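Uncharacterized protein (Bacteroides eggerthii, PDB 4FTD) is of unknown function but pairs a six-bladed beta-propeller with an immunoglobulin-like domain and is possibly involved in carbohydrate metabolism. Local coordinates at residues Y130-R139 with V150-H160; F159-V167 with I175-T183. All coordinates share one frame; numbering follows the deposited sequence.

Interaction 1 of 2, residues Y130-R139 with V150-H160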
loop_
_atom_site.group_PDB
_atom_site.type_symbol
_atom_site.label_atom_id
_atom_site.label_comp_id
_atom_site.label_asym_id
_atom_site.label_seq_id
_atom_site.Cartn_x
_atom_site.Cartn_y
_atom_site.Cartn_z
ATOM N N TYR A 130 0.861 18.621 9.567
ATOM C CA TYR A 130 2.107 19.301 9.209
ATOM C C TYR A 130 1.761 20.755 8.821
ATOM O O TYR A 130 0.883 20.976 7.994
ATOM C CB TYR A 130 2.839 18.565 8.075
ATOM C CG TYR A 130 4.181 19.153 7.836
ATOM C CD1 TYR A 130 5.198 18.974 8.747
ATOM C CD2 TYR A 130 4.444 19.934 6.691
ATOM C CE1 TYR A 130 6.440 19.551 8.552
ATOM C CE2 TYR A 130 5.683 20.546 6.518
ATOM C CZ TYR A 130 6.680 20.320 7.422
ATOM O OH TYR A 130 7.885 20.904 7.238
ATOM N N SER A 131 2.419 21.737 9.442
ATOM C CA SER A 131 1.957 23.151 9.393
ATOM C C SER A 131 1.827 23.692 7.967
ATOM O O SER A 131 0.857 24.368 7.649
ATOM C CB SER A 131 2.875 24.080 10.238
ATOM O OG SER A 131 4.185 24.002 9.689
ATOM N N ASP A 132 2.766 23.351 7.094
ATOM C CA ASP A 132 2.662 23.782 5.654
ATOM C C ASP A 132 1.475 23.230 4.907
ATOM O O ASP A 132 0.938 23.874 4.013
ATOM C CB ASP A 132 3.941 23.512 4.903
ATOM C CG ASP A 132 5.098 24.302 5.466
ATOM O OD1 ASP A 132 4.928 25.460 5.895
ATOM O OD2 ASP A 132 6.202 23.751 5.486
ATOM N N PHE A 133 1.016 22.069 5.347
ATOM C CA PHE A 133 -0.213 21.478 4.847
ATOM C C PHE A 133 -1.517 22.005 5.422
ATOM O O PHE A 133 -2.553 21.463 5.104
ATOM C CB PHE A 133 -0.181 19.932 4.979
ATOM C CG PHE A 133 0.567 19.277 3.889
ATOM C CD1 PHE A 133 0.022 19.248 2.641
ATOM C CD2 PHE A 133 1.794 18.681 4.115
ATOM C CE1 PHE A 133 0.683 18.674 1.596
ATOM C CE2 PHE A 133 2.480 18.099 3.082
ATOM C CZ PHE A 133 1.916 18.093 1.812
ATOM N N ALA A 134 -1.476 23.027 6.249
ATOM C CA ALA A 134 -2.674 23.622 6.763
ATOM C C ALA A 134 -3.221 24.649 5.791
ATOM O O ALA A 134 -4.288 25.126 6.023
ATOM C CB ALA A 134 -2.432 24.249 8.121
ATOM N N THR A 135 -2.527 24.992 4.708
ATOM C CA THR A 135 -3.056 25.972 3.713
ATOM C C THR A 135 -3.002 25.385 2.354
ATOM O O THR A 135 -2.354 24.388 2.148
ATOM C CB THR A 135 -2.298 27.320 3.702
ATOM O OG1 THR A 135 -1.105 27.243 2.914
ATOM C CG2 THR A 135 -1.955 27.773 5.129
ATOM N N ASN A 136 -3.653 26.023 1.397
ATOM C CA ASN A 136 -3.571 25.533 0.032
ATOM C C ASN A 136 -2.307 25.998 -0.697
ATOM O O ASN A 136 -2.203 25.879 -1.899
ATOM C CB ASN A 136 -4.849 25.829 -0.720
ATOM C CG ASN A 136 -5.058 27.279 -0.981
ATOM O OD1 ASN A 136 -4.213 28.125 -0.678
ATOM N ND2 ASN A 136 -6.192 27.584 -1.584
ATOM N N TYR A 137 -1.353 26.572 0.030
ATOM C CA TYR A 137 -0.032 26.884 -0.568
ATOM C C TYR A 137 0.885 25.668 -0.669
ATOM O O TYR A 137 1.929 25.746 -1.261
ATOM C CB TYR A 137 0.641 28.071 0.157
ATOM C CG TYR A 137 0.052 29.360 -0.343
ATOM C CD1 TYR A 137 -1.222 29.738 0.050
ATOM C CD2 TYR A 137 0.719 30.157 -1.258
ATOM C CE1 TYR A 137 -1.801 30.910 -0.417
ATOM C CE2 TYR A 137 0.147 31.331 -1.749
ATOM C CZ TYR A 137 -1.126 31.690 -1.337
ATOM O OH TYR A 137 -1.724 32.863 -1.766
ATOM N N THR A 138 0.476 24.541 -0.106
ATOM C CA THR A 138 1.194 23.270 -0.292
ATOM C C THR A 138 0.156 22.261 -0.742
ATOM O O THR A 138 -0.792 21.991 -0.022
ATOM C CB THR A 138 1.812 22.742 1.039
ATOM O OG1 THR A 138 2.761 23.667 1.548
ATOM C CG2 THR A 138 2.479 21.371 0.823
ATOM N N ARG A 139 0.336 21.722 -1.936
ATOM C CA ARG A 139 -0.638 20.790 -2.563
ATOM C C ARG A 139 -0.057 19.436 -2.890
ATOM O O ARG A 139 -0.720 18.564 -3.455
ATOM C CB ARG A 139 -1.194 21.430 -3.826
ATOM C CG ARG A 139 -1.902 22.719 -3.522
ATOM C CD ARG A 139 -2.593 23.315 -4.735
ATOM N NE ARG A 139 -3.150 24.619 -4.324
ATOM C CZ ARG A 139 -3.953 25.361 -5.084
ATOM N NH1 ARG A 139 -4.326 24.941 -6.264
ATOM N NH2 ARG A 139 -4.377 26.534 -4.668
ATOM N N VAL A 150 8.019 17.977 0.812
ATOM C CA VAL A 150 6.884 18.853 0.998
ATOM C C VAL A 150 7.040 19.994 0.001
ATOM O O VAL A 150 8.053 20.689 0.029
ATOM C CB VAL A 150 6.809 19.408 2.415
ATOM C CG1 VAL A 150 5.581 20.300 2.497
ATOM C CG2 VAL A 150 6.779 18.240 3.405
ATOM N N VAL A 151 6.091 20.123 -0.953
ATOM C CA VAL A 151 6.249 21.102 -2.042
ATOM C C VAL A 151 5.507 22.352 -1.574
ATOM O O VAL A 151 4.438 22.692 -2.047
ATOM C CB VAL A 151 5.754 20.593 -3.416
ATOM C CG1 VAL A 151 6.073 21.633 -4.500
ATOM C CG2 VAL A 151 6.365 19.234 -3.711
ATOM N N SER A 152 6.109 23.028 -0.609
ATOM C CA SER A 152 5.503 24.209 -0.045
ATOM C C SER A 152 5.885 25.487 -0.808
ATOM O O SER A 152 7.022 25.692 -1.150
ATOM C CB SER A 152 5.903 24.372 1.430
ATOM O OG SER A 152 7.301 24.327 1.575
ATOM N N ARG A 153 4.872 26.272 -1.152
ATOM C CA ARG A 153 5.088 27.603 -1.682
ATOM C C ARG A 153 5.077 28.513 -0.431
ATOM O O ARG A 153 4.295 28.303 0.483
ATOM C CB ARG A 153 3.965 28.011 -2.624
ATOM C CG ARG A 153 4.056 27.351 -4.000
ATOM C CD ARG A 153 3.000 27.961 -4.902
ATOM N NE ARG A 153 1.713 27.395 -4.520
ATOM C CZ ARG A 153 0.542 28.044 -4.452
ATOM N NH1 ARG A 153 0.433 29.345 -4.681
ATOM N NH2 ARG A 153 -0.540 27.369 -4.086
ATOM N N PRO A 154 5.967 29.502 -0.401
ATOM C CA PRO A 154 6.135 30.281 0.813
ATOM C C PRO A 154 4.938 31.185 1.138
ATOM O O PRO A 154 4.510 31.945 0.309
ATOM C CB PRO A 154 7.378 31.110 0.547
ATOM C CG PRO A 154 7.604 31.068 -0.932
ATOM C CD PRO A 154 6.960 29.823 -1.433
ATOM N N THR A 155 4.468 31.151 2.369
ATOM C CA THR A 155 3.319 31.956 2.746
ATOM C C THR A 155 3.346 32.199 4.238
ATOM O O THR A 155 4.076 31.510 4.970
ATOM C CB THR A 155 1.981 31.298 2.243
ATOM O OG1 THR A 155 0.977 32.260 2.381
ATOM C CG2 THR A 155 1.561 30.071 3.025
ATOM N N THR A 156 2.606 33.211 4.692
ATOM C CA THR A 156 2.592 33.531 6.109
ATOM C C THR A 156 2.115 32.322 6.926
ATOM O O THR A 156 1.320 31.540 6.415
ATOM C CB THR A 156 1.741 34.764 6.405
ATOM O OG1 THR A 156 1.976 35.139 7.760
ATOM C CG2 THR A 156 0.197 34.471 6.155
ATOM N N PRO A 157 2.695 32.069 8.115
ATOM C CA PRO A 157 3.813 32.760 8.772
ATOM C C PRO A 157 5.178 32.055 8.611
ATOM O O PRO A 157 6.180 32.637 9.013
ATOM C CB PRO A 157 3.386 32.711 10.247
ATOM C CG PRO A 157 2.796 31.313 10.376
ATOM C CD PRO A 157 2.193 30.992 8.998
ATOM N N ASN A 158 5.228 30.863 7.980
ATOM C CA ASN A 158 6.446 30.052 7.834
ATOM C C ASN A 158 7.375 30.552 6.690
ATOM O O ASN A 158 8.612 30.514 6.801
ATOM C CB ASN A 158 6.089 28.573 7.475
ATOM C CG ASN A 158 5.265 27.830 8.559
ATOM O OD1 ASN A 158 5.186 28.277 9.677
ATOM N ND2 ASN A 158 4.679 26.649 8.202
ATOM N N PHE A 159 6.784 30.957 5.567
ATOM C CA PHE A 159 7.547 31.265 4.353
ATOM C C PHE A 159 8.556 30.159 4.027
ATOM O O PHE A 159 9.742 30.429 3.724
ATOM C CB PHE A 159 8.173 32.674 4.448
ATOM C CG PHE A 159 7.138 33.768 4.540
ATOM C CD1 PHE A 159 6.498 34.218 3.393
ATOM C CD2 PHE A 159 6.730 34.269 5.776
ATOM C CE1 PHE A 159 5.511 35.193 3.461
ATOM C CE2 PHE A 159 5.787 35.280 5.849
ATOM C CZ PHE A 159 5.172 35.744 4.701
ATOM N N HIS A 160 8.046 28.925 4.005
ATOM C CA HIS A 160 8.850 27.728 3.622
ATOM C C HIS A 160 8.800 27.505 2.114
ATOM O O HIS A 160 7.732 27.540 1.521
ATOM C CB HIS A 160 8.335 26.426 4.298
ATOM C CG HIS A 160 8.603 26.349 5.774
ATOM N ND1 HIS A 160 7.968 25.445 6.608
ATOM C CD2 HIS A 160 9.440 27.067 6.563
ATOM C CE1 HIS A 160 8.400 25.617 7.846
ATOM N NE2 HIS A 160 9.286 26.600 7.849
HETATM O O HOH W 1 -2.913 28.574 -3.325
HETATM O O HOH W 2 0.857 24.729 -4.278
HETATM O O HOH W 3 3.039 26.393 2.071
HETATM O O HOH W 4 2.381 22.502 -3.739
#
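Asp132 is gripped from two directions by Asn158 and His160, its carboxylate standing almost at right angles (87°) to the imidazole. His160 ND1 donates in its own ring plane to the syn lone pair of Asp132 OD2 (2.7 Å), while Asn158 ND2 comes down on Asp132 OD1 from above the carboxylate plane (2.6 Å). Asn158 ND2 also donates to Ser131 OG, in a more bent bond of 3.1 Å. The contact lies at one end of the hairpin of strands 138-143 and 147-152, the first two strands of a four-stranded antiparallel sheet that forms one blade of the beta-propeller. With an alanine in place of Asp132, His160 ND1 would probably lose its acceptor and Asn158 ND2 keep only the bent bond to Ser131 OG, leaving the loop of 153-160 less firmly tied to the short 3-10 turn of 131-133. Nearer the strands, the methyl groups of Val150 pack against Tyr130, Phe133 and Thr138 CG2. Farther along, Arg153 N donates to Tyr137 O. Bent at chi3 (-76°), the Arg153 side chain folds back to lay its guanidinium on the Tyr137 ring, planes 25° apart, while Thr155 covers the opposite face. On the guanidinium's side of that ring, a water lying in the guanidinium plane accepts from Arg153 NH2 at 2.8 Å and, weakly, from Arg139 NH2.

Interaction 2 of 2, residues F159-V167 with I175-T183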
loop_
_atom_site.group_PDB
_atom_site.type_symbol
_atom_site.label_atom_id
_atom_site.label_comp_id
_atom_site.label_asym_id
_atom_site.label_seq_id
_atom_site.Cartn_x
_atom_site.Cartn_y
_atom_site.Cartn_z
ATOM N N PHE A 159 6.784 30.957 5.567
ATOM C CA PHE A 159 7.547 31.265 4.353
ATOM C C PHE A 159 8.556 30.159 4.027
ATOM O O PHE A 159 9.742 30.429 3.724
ATOM C CB PHE A 159 8.173 32.674 4.448
ATOM C CG PHE A 159 7.138 33.768 4.540
ATOM C CD1 PHE A 159 6.498 34.218 3.393
ATOM C CD2 PHE A 159 6.730 34.269 5.776
ATOM C CE1 PHE A 159 5.511 35.193 3.461
ATOM C CE2 PHE A 159 5.787 35.280 5.849
ATOM C CZ PHE A 159 5.172 35.744 4.701
ATOM N N HIS A 160 8.046 28.925 4.005
ATOM C CA HIS A 160 8.850 27.728 3.622
ATOM C C HIS A 160 8.800 27.505 2.114
ATOM O O HIS A 160 7.732 27.540 1.521
ATOM C CB HIS A 160 8.335 26.426 4.298
ATOM C CG HIS A 160 8.603 26.349 5.774
ATOM N ND1 HIS A 160 7.968 25.445 6.608
ATOM C CD2 HIS A 160 9.440 27.067 6.563
ATOM C CE1 HIS A 160 8.400 25.617 7.846
ATOM N NE2 HIS A 160 9.286 26.600 7.849
ATOM N N THR A 161 9.972 27.333 1.528
ATOM C CA THR A 161 10.114 26.860 0.124
ATOM C C THR A 161 10.204 25.313 0.186
ATOM O O THR A 161 10.220 24.710 1.259
ATOM C CB THR A 161 11.307 27.560 -0.533
ATOM O OG1 THR A 161 12.444 27.331 0.275
ATOM C CG2 THR A 161 11.090 29.120 -0.683
ATOM N N PRO A 162 10.188 24.632 -0.980
ATOM C CA PRO A 162 10.134 23.166 -0.969
ATOM C C PRO A 162 11.288 22.508 -0.210
ATOM O O PRO A 162 12.441 22.969 -0.281
ATOM C CB PRO A 162 10.153 22.810 -2.464
ATOM C CG PRO A 162 9.508 24.023 -3.115
ATOM C CD PRO A 162 10.037 25.195 -2.315
ATOM N N HIS A 163 10.957 21.478 0.557
ATOM C CA HIS A 163 11.895 20.906 1.448
ATOM C C HIS A 163 11.667 19.431 1.697
ATOM O O HIS A 163 10.637 18.899 1.385
ATOM C CB HIS A 163 11.880 21.667 2.784
ATOM C CG HIS A 163 10.540 21.706 3.452
ATOM N ND1 HIS A 163 9.539 22.566 3.033
ATOM C CD2 HIS A 163 10.050 21.036 4.542
ATOM C CE1 HIS A 163 8.495 22.430 3.857
ATOM N NE2 HIS A 163 8.763 21.486 4.758
ATOM N N LEU A 164 12.712 18.806 2.211
ATOM C CA LEU A 164 12.708 17.418 2.644
ATOM C C LEU A 164 12.693 17.345 4.174
ATOM O O LEU A 164 13.162 18.249 4.861
ATOM C CB LEU A 164 13.932 16.691 2.089
ATOM C CG LEU A 164 14.125 16.674 0.578
ATOM C CD1 LEU A 164 15.474 16.050 0.235
ATOM C CD2 LEU A 164 13.009 15.944 -0.114
ATOM N N LEU A 165 12.125 16.267 4.678
ATOM C CA LEU A 165 12.105 15.926 6.080
ATOM C C LEU A 165 12.655 14.498 6.124
ATOM O O LEU A 165 12.174 13.615 5.442
ATOM C CB LEU A 165 10.673 15.980 6.565
ATOM C CG LEU A 165 9.877 17.300 6.498
ATOM C CD1 LEU A 165 8.400 17.058 6.761
ATOM C CD2 LEU A 165 10.417 18.296 7.534
ATOM N N LYS A 166 13.690 14.282 6.892
ATOM C CA LYS A 166 14.269 12.956 7.013
ATOM C C LYS A 166 13.272 12.089 7.817
ATOM O O LYS A 166 12.790 12.479 8.894
ATOM C CB LYS A 166 15.623 13.077 7.721
ATOM C CG LYS A 166 16.740 12.250 7.114
ATOM C CD LYS A 166 17.983 12.151 7.998
ATOM C CE LYS A 166 18.521 13.477 8.523
ATOM N NZ LYS A 166 18.879 14.451 7.455
ATOM N N VAL A 167 12.906 10.945 7.266
ATOM C CA VAL A 167 11.975 10.024 7.937
ATOM C C VAL A 167 12.476 9.585 9.333
ATOM O O VAL A 167 11.684 9.548 10.278
ATOM C CB VAL A 167 11.635 8.822 7.050
ATOM C CG1 VAL A 167 10.832 7.795 7.852
ATOM C CG2 VAL A 167 10.851 9.324 5.830
ATOM N N ILE A 175 10.703 17.683 13.528
ATOM C CA ILE A 175 10.518 18.374 12.245
ATOM C C ILE A 175 11.747 19.269 12.020
ATOM O O ILE A 175 11.936 20.268 12.717
ATOM C CB ILE A 175 9.195 19.164 12.262
ATOM C CG1 ILE A 175 8.022 18.172 12.223
ATOM C CG2 ILE A 175 9.120 20.153 11.101
ATOM C CD1 ILE A 175 6.655 18.824 12.271
ATOM N N LYS A 176 12.607 18.842 11.096
ATOM C CA LYS A 176 13.845 19.520 10.711
ATOM C C LYS A 176 13.941 19.631 9.171
ATOM O O LYS A 176 14.555 18.788 8.531
ATOM C CB LYS A 176 15.024 18.752 11.279
ATOM C CG LYS A 176 14.965 18.621 12.819
ATOM C CD LYS A 176 16.050 17.717 13.414
ATOM C CE LYS A 176 17.404 18.394 13.485
ATOM N NZ LYS A 176 18.384 17.563 14.242
ATOM N N PRO A 177 13.346 20.697 8.597
ATOM C CA PRO A 177 13.332 20.918 7.157
ATOM C C PRO A 177 14.688 21.058 6.529
ATOM O O PRO A 177 15.545 21.777 7.016
ATOM C CB PRO A 177 12.523 22.216 6.999
ATOM C CG PRO A 177 11.623 22.228 8.203
ATOM C CD PRO A 177 12.476 21.677 9.295
ATOM N N ILE A 178 14.895 20.334 5.445
ATOM C CA ILE A 178 16.104 20.431 4.672
ATOM C C ILE A 178 15.600 21.162 3.430
ATOM O O ILE A 178 14.921 20.556 2.583
ATOM C CB ILE A 178 16.650 19.029 4.340
ATOM C CG1 ILE A 178 16.983 18.224 5.622
ATOM C CG2 ILE A 178 17.876 19.137 3.446
ATOM C CD1 ILE A 178 16.839 16.710 5.415
HETATM N N MSE A 179 15.872 22.453 3.311
HETATM C CA MSE A 179 15.426 23.206 2.117
HETATM C C MSE A 179 16.249 22.901 0.839
HETATM O O MSE A 179 17.467 22.889 0.847
HETATM C CB MSE A 179 15.434 24.732 2.363
HETATM C CG MSE A 179 13.974 25.300 2.684
HETATM SE SE MSE A 179 13.637 24.739 4.502
HETATM C CE MSE A 179 11.713 25.282 4.718
ATOM N N LEU A 180 15.551 22.643 -0.255
ATOM C CA LEU A 180 16.174 22.528 -1.530
ATOM C C LEU A 180 16.709 23.854 -2.004
ATOM O O LEU A 180 16.115 24.903 -1.747
ATOM C CB LEU A 180 15.128 22.022 -2.523
ATOM C CG LEU A 180 14.640 20.576 -2.324
ATOM C CD1 LEU A 180 13.457 20.301 -3.270
ATOM C CD2 LEU A 180 15.753 19.528 -2.550
ATOM N N ASP A 181 17.798 23.809 -2.769
ATOM C CA ASP A 181 18.295 24.988 -3.477
ATOM C C ASP A 181 17.303 25.316 -4.568
ATOM O O ASP A 181 17.106 24.503 -5.467
ATOM C CB ASP A 181 19.689 24.696 -4.037
ATOM C CG ASP A 181 20.311 25.876 -4.746
ATOM O OD1 ASP A 181 19.636 26.890 -5.029
ATOM O OD2 ASP A 181 21.513 25.771 -5.034
ATOM N N VAL A 182 16.628 26.475 -4.465
ATOM C CA VAL A 182 15.621 26.900 -5.464
ATOM C C VAL A 182 16.116 28.139 -6.250
ATOM O O VAL A 182 15.336 28.856 -6.850
ATOM C CB VAL A 182 14.196 27.062 -4.860
ATOM C CG1 VAL A 182 13.593 25.711 -4.502
ATOM C CG2 VAL A 182 14.209 27.994 -3.645
ATOM N N THR A 183 17.426 28.362 -6.311
ATOM C CA THR A 183 17.989 29.475 -7.131
ATOM C C THR A 183 17.581 29.290 -8.590
ATOM O O THR A 183 17.710 28.201 -9.135
ATOM C CB THR A 183 19.515 29.529 -7.038
ATOM O OG1 THR A 183 19.859 29.466 -5.674
ATOM C CG2 THR A 183 20.083 30.864 -7.605
HETATM O O HOH W 5 13.518 25.316 -0.993
HETATM O O HOH W 6 14.476 16.117 8.899
#
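Ile175 meets Leu165 through its CG2 methyl, 4.2 Å from Leu165 CD2, and a water links the carbonyl of Lys176 to the backbone N of Lys166. Pro177 sets its ring alongside the imidazole of His163, Pro177 CB 3.7 Å from His163 CD2, and its CG touches Leu165 CD2. Ile178 makes the backbone pair with Leu164: each N donates to the other's O, both at 2.8 Å, and the side chains meet CB to CB. This hydrogen-bonded antiparallel pair adds the short strand 178-179 to the edge of the propeller blade, beside strand 163-166. Met179, a selenomethionine, is the non-hydrogen-bonded partner of His163. A turn at chi2 (75°) brings Met179 CE over a face of the His163 ring in a CH-pi contact, and Met179 CE also lies 3.4 Å from His160 CD2. That His163 ring is held at both nitrogens, ND1 donating to Thr161 O and NE2 hydrogen-bonded to Tyr130 OH. Leu180 N continues the pairing by donating to Pro162 O at 3.1 Å, and a water joins Leu180 O, Pro162 O and Thr161 OG1. Val182 packs CG1 on Pro162 CD, 4.2 Å away.

Overall arrangement
Both interactions belong to one four-stranded blade: interaction 1 joins its first two strands and the loops around them, interaction 2 its last two. Strands 147-152 and 163-166 are neighbours, so the contacts adjoin, with Val150 bonded through its backbone to His163 and His160 shared by both. Each is partly buried, but interaction 1 has more buried members and interaction 2 borders the edge strand, where Met179 is exposed. Their chemistry differs accordingly. Between 130-139 and 150-160, polar and charged side chains and waters dominate around a small apolar patch; between 159-167 and 175-183, regular backbone pairing is flanked mainly by aliphatic side chains.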